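PDB 5MP7: ribose-phosphate pyrophosphokinase, which probably transfers the pyrophosphoryl group of ATP to the 1-hydroxyl of ribose 5-phosphate, giving phosphoribosyl pyrophosphate and AMP in a magnesium-dependent reaction. Local coordinates for residues A[16-21]-A[72-77]; A[37-42]-A[49-54]; A[57-62]-A[88-93]; A[65-70]-A[95-100]; A[153-158]-A[299-304]. One frame throughout, in Å; residues are numbered along the deposited sequence.

Interaction 1 of 5, residues A[16-21]-A[72-77]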
# COMPACT_ATOMS: atom_id res chain seq x y z
N ALA A 16 39.06 -41.57 -11.57
CA ALA A 16 39.13 -40.55 -12.59
C ALA A 16 38.23 -39.41 -12.24
O ALA A 16 37.12 -39.60 -11.76
CB ALA A 16 38.74 -41.12 -13.93
N GLY A 17 38.73 -38.20 -12.46
CA GLY A 17 37.88 -37.03 -12.43
C GLY A 17 37.07 -36.86 -13.71
O GLY A 17 37.23 -37.61 -14.65
N ARG A 18 36.19 -35.87 -13.71
CA ARG A 18 35.23 -35.64 -14.79
C ARG A 18 35.76 -34.84 -15.98
O ARG A 18 35.08 -34.74 -16.97
CB ARG A 18 34.02 -34.88 -14.25
CG ARG A 18 33.18 -35.68 -13.26
CD ARG A 18 32.14 -34.77 -12.62
NE ARG A 18 32.76 -33.80 -11.71
CZ ARG A 18 32.22 -32.64 -11.30
NH1 ARG A 18 31.02 -32.27 -11.71
NH2 ARG A 18 32.90 -31.87 -10.45
N ALA A 19 36.95 -34.27 -15.88
CA ALA A 19 37.45 -33.39 -16.93
C ALA A 19 37.70 -34.05 -18.30
O ALA A 19 37.52 -33.41 -19.33
CB ALA A 19 38.72 -32.66 -16.47
N HIS A 20 38.13 -35.30 -18.33
CA HIS A 20 38.54 -35.86 -19.58
C HIS A 20 38.20 -37.31 -19.58
O HIS A 20 39.07 -38.16 -19.49
CB HIS A 20 40.02 -35.59 -19.79
CG HIS A 20 40.50 -35.95 -21.16
ND1 HIS A 20 41.84 -35.96 -21.49
CD2 HIS A 20 39.84 -36.36 -22.26
CE1 HIS A 20 41.98 -36.37 -22.73
NE2 HIS A 20 40.79 -36.62 -23.22
N PRO A 21 36.90 -37.61 -19.75
CA PRO A 21 36.38 -38.99 -19.71
C PRO A 21 36.88 -39.96 -20.82
O PRO A 21 37.04 -41.15 -20.54
CB PRO A 21 34.85 -38.81 -19.76
CG PRO A 21 34.60 -37.39 -20.20
CD PRO A 21 35.83 -36.59 -19.90
N ASN A 72 41.27 -24.69 -12.26
CA ASN A 72 41.33 -24.72 -10.80
C ASN A 72 40.30 -25.64 -10.15
O ASN A 72 40.57 -26.26 -9.12
CB ASN A 72 41.20 -23.31 -10.27
CG ASN A 72 42.30 -22.42 -10.79
OD1 ASN A 72 43.50 -22.68 -10.55
ND2 ASN A 72 41.92 -21.38 -11.55
N GLN A 73 39.12 -25.71 -10.77
CA GLN A 73 38.11 -26.67 -10.40
C GLN A 73 38.62 -28.12 -10.48
O GLN A 73 38.34 -28.93 -9.60
CB GLN A 73 36.93 -26.51 -11.34
CG GLN A 73 35.76 -27.40 -11.02
CD GLN A 73 34.74 -27.38 -12.14
OE1 GLN A 73 34.69 -26.43 -12.93
NE2 GLN A 73 33.91 -28.42 -12.21
N TRP A 74 39.36 -28.44 -11.53
CA TRP A 74 39.80 -29.83 -11.71
C TRP A 74 40.95 -30.17 -10.80
O TRP A 74 41.10 -31.32 -10.38
CB TRP A 74 40.17 -30.13 -13.15
CG TRP A 74 39.11 -29.83 -14.13
CD1 TRP A 74 39.24 -29.00 -15.19
CD2 TRP A 74 37.77 -30.28 -14.14
NE1 TRP A 74 38.06 -28.90 -15.87
CE2 TRP A 74 37.13 -29.69 -15.25
CE3 TRP A 74 37.03 -31.13 -13.32
CZ2 TRP A 74 35.80 -29.94 -15.59
CZ3 TRP A 74 35.68 -31.36 -13.65
CH2 TRP A 74 35.09 -30.77 -14.78
N LEU A 75 41.76 -29.18 -10.49
CA LEU A 75 42.84 -29.34 -9.52
C LEU A 75 42.29 -29.59 -8.11
O LEU A 75 42.76 -30.50 -7.42
CB LEU A 75 43.75 -28.10 -9.54
CG LEU A 75 44.91 -28.15 -8.57
CD1 LEU A 75 45.81 -29.38 -8.79
CD2 LEU A 75 45.68 -26.84 -8.70
N MET A 76 41.28 -28.81 -7.70
CA MET A 76 40.59 -29.08 -6.42
C MET A 76 39.89 -30.44 -6.39
O MET A 76 39.96 -31.11 -5.40
CB MET A 76 39.56 -28.03 -6.09
CG MET A 76 40.19 -26.69 -5.70
SD MET A 76 41.33 -26.72 -4.31
CE MET A 76 40.42 -27.72 -3.12
N GLU A 77 39.29 -30.87 -7.50
CA GLU A 77 38.67 -32.17 -7.54
C GLU A 77 39.68 -33.28 -7.29
O GLU A 77 39.40 -34.22 -6.57
CB GLU A 77 37.90 -32.39 -8.86
CG GLU A 77 37.25 -33.78 -8.96
CD GLU A 77 36.24 -33.92 -10.12
OE1 GLU A 77 36.65 -34.19 -11.29
OE2 GLU A 77 35.01 -33.82 -9.84
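R18 and E77 carry the polar half of this contact, A19 and W74 the apolar half. The R18 side chain crosses that of E77 at about a right angle and offers it the NE side of the guanidinium: NE lies 2.9 Å from E77 OE2, using its syn lone pair, while R18 NH2 reaches the same OE2, also at 2.9 Å, from above the carboxylate plane. The other oxygen, E77 OE1, accepts from R18 N at 3.0 Å in a nearly straight bond (165°). Glycine suits position 17 because a CB there would point toward E77 OE1 and clash with it; G17 CA lies 3.3 Å from E77 OE1. E77 has CG anti to the backbone N (chi1 179°) and continues extended from helix to loop.

One turn earlier on the helix, W74 presents a face to A19, whose CB sits 3.5 Å from the centroid of the five-membered ring in a CH-pi contact; the small methyl allows this close approach. Q73 CD lies over the opposite face, offset toward the rim.

In the second shell, Q65 NE2 donates to E77 OE1, so the buried carboxylate has several donors, probably stabilising its charged form; R18 NH2 has a second partner in D42 OD1. The whole is a loop after the first strand of a parallel alpha/beta sheet, pinned to helix 71-87 in the PRTase-like N-terminal domain.

Interaction 2 of 5, residues A[37-42]-A[49-54]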
# COMPACT_ATOMS: atom_id res chain seq x y z
N ALA A 37 33.74 -46.68 -9.20
CA ALA A 37 32.47 -45.97 -9.19
C ALA A 37 32.52 -44.87 -8.16
O ALA A 37 33.04 -45.07 -7.05
CB ALA A 37 31.33 -46.93 -8.85
N GLN A 38 32.02 -43.71 -8.52
CA GLN A 38 31.96 -42.62 -7.59
C GLN A 38 30.89 -41.64 -7.97
O GLN A 38 30.59 -41.47 -9.12
CB GLN A 38 33.33 -41.93 -7.54
CG GLN A 38 33.75 -41.34 -8.89
CD GLN A 38 34.84 -40.33 -8.84
OE1 GLN A 38 35.68 -40.39 -7.98
NE2 GLN A 38 34.85 -39.39 -9.81
N THR A 39 30.40 -40.92 -6.99
CA THR A 39 29.54 -39.77 -7.20
C THR A 39 30.43 -38.52 -7.19
O THR A 39 31.16 -38.28 -6.24
CB THR A 39 28.54 -39.68 -6.07
OG1 THR A 39 27.95 -40.97 -5.86
CG2 THR A 39 27.47 -38.64 -6.37
N ALA A 40 30.41 -37.75 -8.27
CA ALA A 40 31.18 -36.49 -8.35
C ALA A 40 30.27 -35.43 -8.92
O ALA A 40 29.87 -35.53 -10.07
CB ALA A 40 32.42 -36.67 -9.22
N ARG A 41 29.96 -34.42 -8.12
CA ARG A 41 28.98 -33.41 -8.47
C ARG A 41 29.31 -32.06 -7.85
O ARG A 41 30.00 -31.98 -6.84
CB ARG A 41 27.61 -33.84 -7.96
CG ARG A 41 27.13 -35.23 -8.42
CD ARG A 41 26.67 -35.37 -9.87
NE ARG A 41 25.99 -36.66 -9.90
CZ ARG A 41 26.59 -37.86 -10.02
NH1 ARG A 41 27.91 -37.95 -10.22
NH2 ARG A 41 25.87 -38.98 -9.97
N ASP A 42 28.73 -31.01 -8.43
CA ASP A 42 28.96 -29.63 -8.00
C ASP A 42 27.72 -29.07 -7.33
O ASP A 42 26.61 -29.18 -7.85
CB ASP A 42 29.28 -28.73 -9.19
CG ASP A 42 30.70 -29.00 -9.82
OD1 ASP A 42 31.58 -29.62 -9.18
OD2 ASP A 42 30.96 -28.55 -10.95
N PHE A 49 31.58 -32.17 -4.51
CA PHE A 49 31.22 -33.27 -3.64
C PHE A 49 31.75 -34.53 -4.27
O PHE A 49 31.50 -34.80 -5.41
CB PHE A 49 29.71 -33.35 -3.53
CG PHE A 49 29.23 -34.51 -2.69
CD1 PHE A 49 29.11 -35.78 -3.25
CD2 PHE A 49 28.90 -34.33 -1.34
CE1 PHE A 49 28.68 -36.86 -2.49
CE2 PHE A 49 28.47 -35.41 -0.57
CZ PHE A 49 28.36 -36.68 -1.15
N VAL A 50 32.41 -35.36 -3.47
CA VAL A 50 33.01 -36.59 -3.97
C VAL A 50 32.63 -37.70 -3.03
O VAL A 50 32.76 -37.53 -1.84
CB VAL A 50 34.55 -36.43 -4.10
CG1 VAL A 50 35.31 -37.73 -3.90
CG2 VAL A 50 34.91 -35.88 -5.49
N ARG A 51 32.22 -38.84 -3.55
CA ARG A 51 32.02 -40.02 -2.72
C ARG A 51 32.32 -41.29 -3.48
O ARG A 51 31.87 -41.46 -4.58
CB ARG A 51 30.59 -40.07 -2.22
CG ARG A 51 30.38 -41.17 -1.18
CD ARG A 51 28.93 -41.19 -0.71
NE ARG A 51 28.06 -41.34 -1.86
CZ ARG A 51 26.87 -40.78 -2.03
NH1 ARG A 51 26.32 -40.00 -1.09
NH2 ARG A 51 26.22 -41.00 -3.17
N PHE A 52 33.10 -42.19 -2.88
CA PHE A 52 33.43 -43.44 -3.55
C PHE A 52 32.33 -44.45 -3.27
O PHE A 52 31.89 -44.59 -2.14
CB PHE A 52 34.78 -43.97 -3.13
CG PHE A 52 35.90 -43.04 -3.48
CD1 PHE A 52 36.09 -42.63 -4.79
CD2 PHE A 52 36.77 -42.59 -2.50
CE1 PHE A 52 37.11 -41.77 -5.11
CE2 PHE A 52 37.80 -41.72 -2.82
CZ PHE A 52 37.96 -41.30 -4.12
N ASP A 53 31.91 -45.16 -4.31
CA ASP A 53 30.77 -46.06 -4.20
C ASP A 53 31.15 -47.53 -4.10
O ASP A 53 30.30 -48.39 -4.19
CB ASP A 53 29.79 -45.76 -5.32
CG ASP A 53 29.14 -44.36 -5.16
OD1 ASP A 53 28.92 -43.89 -4.01
OD2 ASP A 53 28.87 -43.72 -6.18
N GLU A 54 32.43 -47.81 -3.85
CA GLU A 54 32.89 -49.15 -3.45
C GLU A 54 34.07 -48.97 -2.52
O GLU A 54 34.57 -47.84 -2.36
CB GLU A 54 33.25 -50.00 -4.68
CG GLU A 54 34.00 -49.27 -5.78
CD GLU A 54 34.33 -50.14 -7.00
OE1 GLU A 54 35.09 -51.12 -6.84
OE2 GLU A 54 33.84 -49.84 -8.13
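T39 stands beside R51, both side chains pointing the same way from a hydrogen-bonded antiparallel pair. Its CB lies 3.9 Å from R51 NH2. Beyond it the two branches part: OG1, beside the backbone N (chi1 -48°), donates to the syn lone pair of D53 OD2 at 2.9 Å and receives a weak bond from R51 NH2 at 3.2 Å, whereas CG2 rests over the centre of the R41 guanidinium, 3.8 Å above its plane. The beta branch thus offers a hydroxyl to D53 and R51 and a methyl to the R41 guanidinium. R51 NE adds a weak salt bridge to D53 OD1.

The backbone holds the register, with T39 N to R51 O at 2.9 Å and its return bond, then R41 with F49.

Q38, A40, V50 and F52 occupy the other face. There Q38 OE1 approaches F52 CE1 to 3.5 Å, and M81, E77 and A84 of helix 71-87 help cover the face. The arrangement is a two-stranded antiparallel beta hairpin; its connection bears N45, G46 and E47, predicted to bind ATP, and N45 of a second subunit packs on F99, consistent with a nucleotide site lying between subunits.

Interaction 3 of 5, residues A[57-62]-A[88-93]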
# COMPACT_ATOMS: atom_id res chain seq x y z
N ARG A 57 39.81 -49.36 0.73
CA ARG A 57 40.76 -49.75 1.77
C ARG A 57 41.81 -50.71 1.20
O ARG A 57 41.49 -51.65 0.50
CB ARG A 57 39.93 -50.32 2.93
CG ARG A 57 40.71 -50.80 4.11
CD ARG A 57 39.85 -51.44 5.17
NE ARG A 57 39.49 -50.46 6.19
CZ ARG A 57 38.34 -49.79 6.21
NH1 ARG A 57 37.40 -49.97 5.26
NH2 ARG A 57 38.12 -48.94 7.20
N GLY A 58 43.08 -50.37 1.41
CA GLY A 58 44.21 -51.22 1.03
C GLY A 58 44.67 -51.23 -0.41
O GLY A 58 45.62 -51.93 -0.75
N CYS A 59 44.07 -50.38 -1.25
CA CYS A 59 44.37 -50.36 -2.67
C CYS A 59 45.61 -49.53 -3.05
O CYS A 59 46.08 -48.67 -2.31
CB CYS A 59 43.16 -49.83 -3.44
SG CYS A 59 42.92 -48.02 -3.36
N ASP A 60 46.15 -49.85 -4.21
CA ASP A 60 47.13 -49.02 -4.88
C ASP A 60 46.30 -48.17 -5.85
O ASP A 60 45.77 -48.67 -6.82
CB ASP A 60 48.13 -49.89 -5.63
CG ASP A 60 49.05 -50.67 -4.69
OD1 ASP A 60 48.59 -51.34 -3.73
OD2 ASP A 60 50.27 -50.63 -4.91
N ALA A 61 46.16 -46.89 -5.53
CA ALA A 61 45.24 -46.02 -6.21
C ALA A 61 45.97 -45.16 -7.20
O ALA A 61 47.06 -44.66 -6.89
CB ALA A 61 44.51 -45.14 -5.23
N PHE A 62 45.38 -45.01 -8.38
CA PHE A 62 45.89 -44.11 -9.41
C PHE A 62 44.77 -43.12 -9.74
O PHE A 62 43.68 -43.51 -10.16
CB PHE A 62 46.31 -44.92 -10.62
CG PHE A 62 47.46 -45.80 -10.33
CD1 PHE A 62 47.28 -47.03 -9.71
CD2 PHE A 62 48.75 -45.39 -10.63
CE1 PHE A 62 48.38 -47.84 -9.39
CE2 PHE A 62 49.85 -46.21 -10.33
CZ PHE A 62 49.65 -47.45 -9.73
N GLY A 88 40.31 -42.99 3.57
CA GLY A 88 39.75 -44.28 3.35
C GLY A 88 40.76 -45.40 3.39
O GLY A 88 40.46 -46.49 2.93
N SER A 89 41.98 -45.13 3.88
CA SER A 89 43.03 -46.17 4.06
C SER A 89 43.53 -46.80 2.80
O SER A 89 43.77 -48.01 2.79
CB SER A 89 42.59 -47.28 5.07
OG SER A 89 42.32 -46.70 6.34
N ALA A 90 43.65 -46.02 1.74
CA ALA A 90 44.41 -46.46 0.57
C ALA A 90 45.89 -46.63 0.96
O ALA A 90 46.43 -45.89 1.75
CB ALA A 90 44.28 -45.47 -0.55
N LYS A 91 46.50 -47.68 0.45
CA LYS A 91 47.87 -48.03 0.82
C LYS A 91 48.87 -47.08 0.16
O LYS A 91 49.72 -46.52 0.82
CB LYS A 91 48.12 -49.50 0.45
CG LYS A 91 49.40 -50.06 1.00
CD LYS A 91 49.46 -51.54 0.76
CE LYS A 91 48.81 -52.39 1.83
NZ LYS A 91 48.43 -53.67 1.17
N ARG A 92 48.72 -46.86 -1.14
CA ARG A 92 49.60 -46.01 -1.95
C ARG A 92 48.73 -45.17 -2.89
O ARG A 92 47.81 -45.70 -3.50
CB ARG A 92 50.48 -46.91 -2.79
CG ARG A 92 51.75 -47.37 -2.13
CD ARG A 92 52.37 -48.57 -2.87
NE ARG A 92 52.92 -49.50 -1.88
CZ ARG A 92 52.52 -50.75 -1.61
NH1 ARG A 92 51.58 -51.37 -2.31
NH2 ARG A 92 53.13 -51.43 -0.63
N ILE A 93 49.05 -43.89 -3.03
CA ILE A 93 48.31 -42.98 -3.90
C ILE A 93 49.24 -42.33 -4.92
O ILE A 93 50.17 -41.62 -4.56
CB ILE A 93 47.61 -41.88 -3.10
CG1 ILE A 93 46.73 -42.52 -2.06
CG2 ILE A 93 46.75 -41.00 -4.01
CD1 ILE A 93 46.24 -41.55 -1.02
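D60 and R92 form one of two parallel beta bridges, A61 and I93 the other, where neighbouring strands begin in the five-stranded parallel sheet. They are the two strands of a beta-alpha-beta crossover (strand 60-64, helix 71-87, strand 92-97), and the contact ties their entry ends. A61 N to R92 O, 2.9 Å and nearly straight at 175°, is the strand bond proper. Ahead of it C59 O serves two donors, K91 N at 3.0 Å and R92 N in a weak bond at 3.4 Å, and further out G58 N donates to S89 O at 2.8 Å. Glycine suits position 58, where phi is positive (81°).

A61 and I93 turn toward L85 of helix 71-87, and their apolar side chains fit that interior; C59 SG adds to it by resting 4.0 Å from A90 CB. On the other face the D60 and R92 side chains run side by side, so that the longer, partly exposed R92 probably neutralises the buried D60 carboxylate, and F313 of helix 302-314 lies against D60. K91 CG sits over the centre of the R92 guanidinium. From the edge of that group NH1 reaches D60 OD2 at 3.0 Å, meeting the carboxylate on its syn side.

Interaction 4 of 5, residues A[65-70]-A[95-100]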
# COMPACT_ATOMS: atom_id res chain seq x y z
N GLN A 65 43.50 -37.22 -13.49
CA GLN A 65 42.78 -36.01 -13.79
C GLN A 65 43.56 -35.18 -14.82
O GLN A 65 44.72 -34.79 -14.59
CB GLN A 65 42.56 -35.20 -12.49
CG GLN A 65 41.77 -33.93 -12.67
CD GLN A 65 40.26 -34.19 -12.83
OE1 GLN A 65 39.82 -34.84 -13.76
NE2 GLN A 65 39.47 -33.65 -11.92
N SER A 66 42.89 -34.85 -15.91
CA SER A 66 43.38 -33.85 -16.84
C SER A 66 42.89 -32.45 -16.39
O SER A 66 41.99 -32.34 -15.60
CB SER A 66 42.87 -34.20 -18.20
OG SER A 66 43.58 -33.48 -19.16
N HIS A 67 43.51 -31.38 -16.89
CA HIS A 67 43.28 -30.03 -16.36
C HIS A 67 43.03 -29.03 -17.46
O HIS A 67 43.78 -28.05 -17.62
CB HIS A 67 44.45 -29.58 -15.49
CG HIS A 67 44.55 -30.34 -14.22
ND1 HIS A 67 45.26 -31.50 -14.11
CD2 HIS A 67 43.98 -30.13 -13.01
CE1 HIS A 67 45.13 -31.99 -12.90
NE2 HIS A 67 44.36 -31.17 -12.20
N PRO A 68 41.97 -29.24 -18.24
CA PRO A 68 41.56 -28.21 -19.18
C PRO A 68 40.84 -27.04 -18.46
O PRO A 68 40.56 -27.13 -17.27
CB PRO A 68 40.58 -28.95 -20.06
CG PRO A 68 39.93 -29.92 -19.12
CD PRO A 68 41.07 -30.40 -18.27
N ALA A 69 40.51 -26.00 -19.20
CA ALA A 69 39.69 -24.90 -18.71
C ALA A 69 38.30 -25.40 -18.30
O ALA A 69 37.74 -26.23 -19.02
CB ALA A 69 39.55 -23.84 -19.78
N PRO A 70 37.73 -24.97 -17.17
CA PRO A 70 38.38 -24.15 -16.13
C PRO A 70 39.25 -24.97 -15.14
O PRO A 70 38.75 -25.86 -14.43
CB PRO A 70 37.18 -23.56 -15.38
CG PRO A 70 36.10 -24.61 -15.51
CD PRO A 70 36.34 -25.32 -16.82
N ALA A 95 49.16 -39.66 -8.08
CA ALA A 95 48.43 -38.68 -8.84
C ALA A 95 48.98 -38.65 -10.27
O ALA A 95 50.19 -38.56 -10.49
CB ALA A 95 48.58 -37.31 -8.23
N ILE A 96 48.10 -38.72 -11.24
CA ILE A 96 48.48 -38.64 -12.63
C ILE A 96 47.94 -37.32 -13.18
O ILE A 96 46.74 -37.10 -13.19
CB ILE A 96 47.89 -39.81 -13.39
CG1 ILE A 96 48.55 -41.09 -12.92
CG2 ILE A 96 48.14 -39.65 -14.87
CD1 ILE A 96 47.77 -42.30 -13.33
N LEU A 97 48.84 -36.46 -13.63
CA LEU A 97 48.45 -35.18 -14.18
C LEU A 97 49.04 -35.05 -15.57
O LEU A 97 50.13 -34.58 -15.70
CB LEU A 97 48.96 -34.06 -13.30
CG LEU A 97 48.34 -34.05 -11.90
CD1 LEU A 97 49.19 -34.87 -10.97
CD2 LEU A 97 48.27 -32.63 -11.35
N PRO A 98 48.34 -35.53 -16.61
CA PRO A 98 48.97 -35.60 -17.93
C PRO A 98 49.47 -34.24 -18.39
O PRO A 98 50.54 -34.15 -18.95
CB PRO A 98 47.85 -36.12 -18.82
CG PRO A 98 46.95 -36.87 -17.92
CD PRO A 98 46.98 -36.12 -16.62
N PHE A 99 48.70 -33.19 -18.14
CA PHE A 99 49.16 -31.81 -18.30
C PHE A 99 49.29 -31.20 -16.90
O PHE A 99 48.29 -31.08 -16.17
CB PHE A 99 48.15 -31.07 -19.16
CG PHE A 99 48.37 -29.58 -19.27
CD1 PHE A 99 49.22 -29.08 -20.24
CD2 PHE A 99 47.69 -28.70 -18.44
CE1 PHE A 99 49.40 -27.72 -20.38
CE2 PHE A 99 47.87 -27.34 -18.57
CZ PHE A 99 48.74 -26.85 -19.54
N TYR A 100 50.51 -30.86 -16.51
CA TYR A 100 50.78 -30.38 -15.15
C TYR A 100 50.34 -28.92 -15.03
O TYR A 100 50.87 -28.05 -15.70
CB TYR A 100 52.25 -30.54 -14.85
CG TYR A 100 52.65 -30.32 -13.42
CD1 TYR A 100 52.83 -29.04 -12.91
CD2 TYR A 100 52.94 -31.39 -12.59
CE1 TYR A 100 53.26 -28.83 -11.60
CE2 TYR A 100 53.38 -31.20 -11.26
CZ TYR A 100 53.55 -29.91 -10.79
OH TYR A 100 53.96 -29.67 -9.52
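Q65 and I96 open the tight part of this buried contact, where the loop leaving strand 60-64 still follows strand 92-97 at the C-terminal end of the parallel sheet, within a beta-alpha-beta crossover. Q65 N donates to I96 O at 3.3 Å, long but straight (179°) and nearly in line with the carbonyl bond; I96 O also accepts from Q78 NE2. Next to it P98 CD presses on Q65 O at 3.3 Å. Proline suits a place where the two segments diverge, for P98 has no N-H to offer to Q65 O. The buried H67 ring belongs to this packed part too: its CE1 lies 3.6 Å from L97 CD2, and W74 and Q78 of helix 71-87 also touch its side chain.

The loose side begins at P68, where the loop swings away from strand 92-97 toward A69 and P70, which are exposed; A69 packs on N45 of a second subunit.

The polar end of S66 is satisfied by T284 O. F99 stacks edge-to-face with H260 and lies about 5 Å, side chain to side chain, from R104, a predicted ATP-binding residue. Across the contact F99 is held only loosely: its CD2 comes 4.0 Å from H67 O.

Interaction 5 of 5, residues A[153-158]-A[299-304]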
# COMPACT_ATOMS: atom_id res chain seq x y z
N MET A 153 57.11 -38.70 -18.02
CA MET A 153 56.97 -39.44 -19.28
C MET A 153 57.12 -38.52 -20.47
O MET A 153 56.72 -37.35 -20.44
CB MET A 153 55.61 -40.15 -19.31
CG MET A 153 55.40 -41.13 -18.17
SD MET A 153 56.71 -42.39 -18.04
CE MET A 153 57.98 -41.74 -16.95
N ARG A 154 57.72 -39.05 -21.51
CA ARG A 154 57.97 -38.27 -22.70
C ARG A 154 57.19 -38.79 -23.88
O ARG A 154 57.15 -39.97 -24.11
CB ARG A 154 59.46 -38.31 -23.03
CG ARG A 154 60.24 -37.13 -22.51
CD ARG A 154 60.75 -37.36 -21.12
NE ARG A 154 61.79 -36.39 -20.80
CZ ARG A 154 62.51 -36.40 -19.69
NH1 ARG A 154 62.34 -37.37 -18.76
NH2 ARG A 154 63.41 -35.44 -19.50
N ALA A 155 56.61 -37.88 -24.66
CA ALA A 155 55.89 -38.23 -25.88
C ALA A 155 56.78 -38.16 -27.14
O ALA A 155 56.30 -38.38 -28.24
CB ALA A 155 54.70 -37.28 -26.04
N GLN A 156 58.04 -37.79 -26.97
CA GLN A 156 58.96 -37.60 -28.06
C GLN A 156 59.02 -38.78 -29.03
O GLN A 156 58.93 -38.58 -30.22
CB GLN A 156 60.35 -37.33 -27.53
CG GLN A 156 61.33 -36.99 -28.61
CD GLN A 156 62.71 -36.73 -28.05
OE1 GLN A 156 62.89 -36.43 -26.85
NE2 GLN A 156 63.69 -36.87 -28.90
N LYS A 157 59.23 -39.99 -28.52
CA LYS A 157 59.26 -41.17 -29.35
C LYS A 157 57.96 -41.34 -30.14
O LYS A 157 57.99 -41.69 -31.30
CB LYS A 157 59.53 -42.43 -28.54
CG LYS A 157 60.99 -42.61 -28.15
CD LYS A 157 61.30 -44.08 -27.86
CE LYS A 157 62.78 -44.34 -27.67
NZ LYS A 157 63.18 -44.18 -26.25
N LEU A 158 56.84 -41.08 -29.49
CA LEU A 158 55.54 -41.18 -30.12
C LEU A 158 55.39 -40.16 -31.26
O LEU A 158 54.94 -40.52 -32.35
CB LEU A 158 54.43 -41.01 -29.06
CG LEU A 158 52.97 -40.91 -29.51
CD1 LEU A 158 52.44 -42.27 -29.98
CD2 LEU A 158 52.14 -40.37 -28.36
N LEU A 299 47.15 -37.97 -31.43
CA LEU A 299 47.66 -39.31 -31.10
C LEU A 299 47.33 -39.59 -29.67
O LEU A 299 47.27 -38.67 -28.86
CB LEU A 299 49.14 -39.41 -31.32
CG LEU A 299 49.63 -38.96 -32.71
CD1 LEU A 299 51.15 -38.91 -32.69
CD2 LEU A 299 49.14 -39.89 -33.83
N SER A 300 47.07 -40.85 -29.34
CA SER A 300 46.68 -41.19 -28.00
C SER A 300 47.89 -41.32 -27.08
O SER A 300 48.83 -41.99 -27.43
CB SER A 300 45.91 -42.51 -27.96
OG SER A 300 45.33 -42.67 -26.65
N ILE A 301 47.81 -40.72 -25.90
CA ILE A 301 48.79 -40.92 -24.84
C ILE A 301 48.43 -42.12 -23.93
O ILE A 301 49.18 -42.44 -23.02
CB ILE A 301 48.93 -39.62 -24.01
CG1 ILE A 301 50.33 -39.52 -23.43
CG2 ILE A 301 47.88 -39.47 -22.91
CD1 ILE A 301 51.31 -38.94 -24.43
N ALA A 302 47.30 -42.77 -24.16
CA ALA A 302 46.82 -43.80 -23.28
C ALA A 302 47.76 -44.97 -23.12
O ALA A 302 47.94 -45.44 -21.98
CB ALA A 302 45.45 -44.27 -23.68
N PRO A 303 48.32 -45.50 -24.22
CA PRO A 303 49.19 -46.68 -24.05
C PRO A 303 50.42 -46.38 -23.16
O PRO A 303 50.81 -47.22 -22.35
CB PRO A 303 49.62 -47.02 -25.46
CG PRO A 303 48.51 -46.47 -26.33
CD PRO A 303 48.11 -45.19 -25.65
N LEU A 304 50.97 -45.18 -23.31
CA LEU A 304 52.08 -44.71 -22.48
C LEU A 304 51.68 -44.60 -20.99
O LEU A 304 52.41 -45.05 -20.10
CB LEU A 304 52.59 -43.37 -23.01
CG LEU A 304 53.81 -42.73 -22.34
CD1 LEU A 304 55.06 -43.62 -22.49
CD2 LEU A 304 54.06 -41.34 -22.94
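L304 meets the peptide carbonyl of R154, and L158 that of S300; these peptide units are the flat groups here, and no ring or guanidinium takes part. L304 CD2 lies 3.6 Å from R154 O, and L158 CD2 lies 3.8 Å from S300 O, so that methyls border on backbone oxygens on each side of the contact.

The motif is a pair of strand-to-helix connections running antiparallel between the two PRTase-like halves. One leads from edge strand 150-153 into helix 156-167, the other from edge strand 296-299 into helix 302-314, and they face each other with approximate twofold symmetry: M153 with L304, A155 with I301, L158 with L299. In both L158 and L304 CG is anti to the backbone N (chi1 173° and -176°); leucine suits these places because its branched apolar end meets the opposing segment. M153 CB meets L304 CD2 at 4.1 Å, while the L158 and L299 side chains pass each other in opposite directions, L158 CG to L299 CD1 4.2 Å. Small A155 sits in the middle, its CB touched by I301 CD1 at 4.1 Å.

The polar groups are satisfied outside the contact. R154 forms a salt bridge with D140, and A155 N donates to D136. S300, bonded to Q26, points away from the contact and caps the second helix: its OG accepts from A302 N at 3.2 Å.

All touching residues of interaction 4 are buried and its contacts mostly apolar, whereas interaction 1 is a surface contact built on charge and a CH-pi touch; the others are partly buried. Interactions 3 and 4 hold the same neighbouring strands at their two ends, strand pairing and a salt bridge at the entry, a single backbone bond and apolar packing at the exit. Helix 71-87, between those strands, carries one side of interaction 1. Interaction 2, an antiparallel hairpin, is joined to interaction 1 by R18 and D42, and interaction 1 to interaction 4 by Q65. Interactions 1, 2 and 4 touch a second subunit. Interaction 5 stands apart, joining the two halves without any hydrogen bond across it.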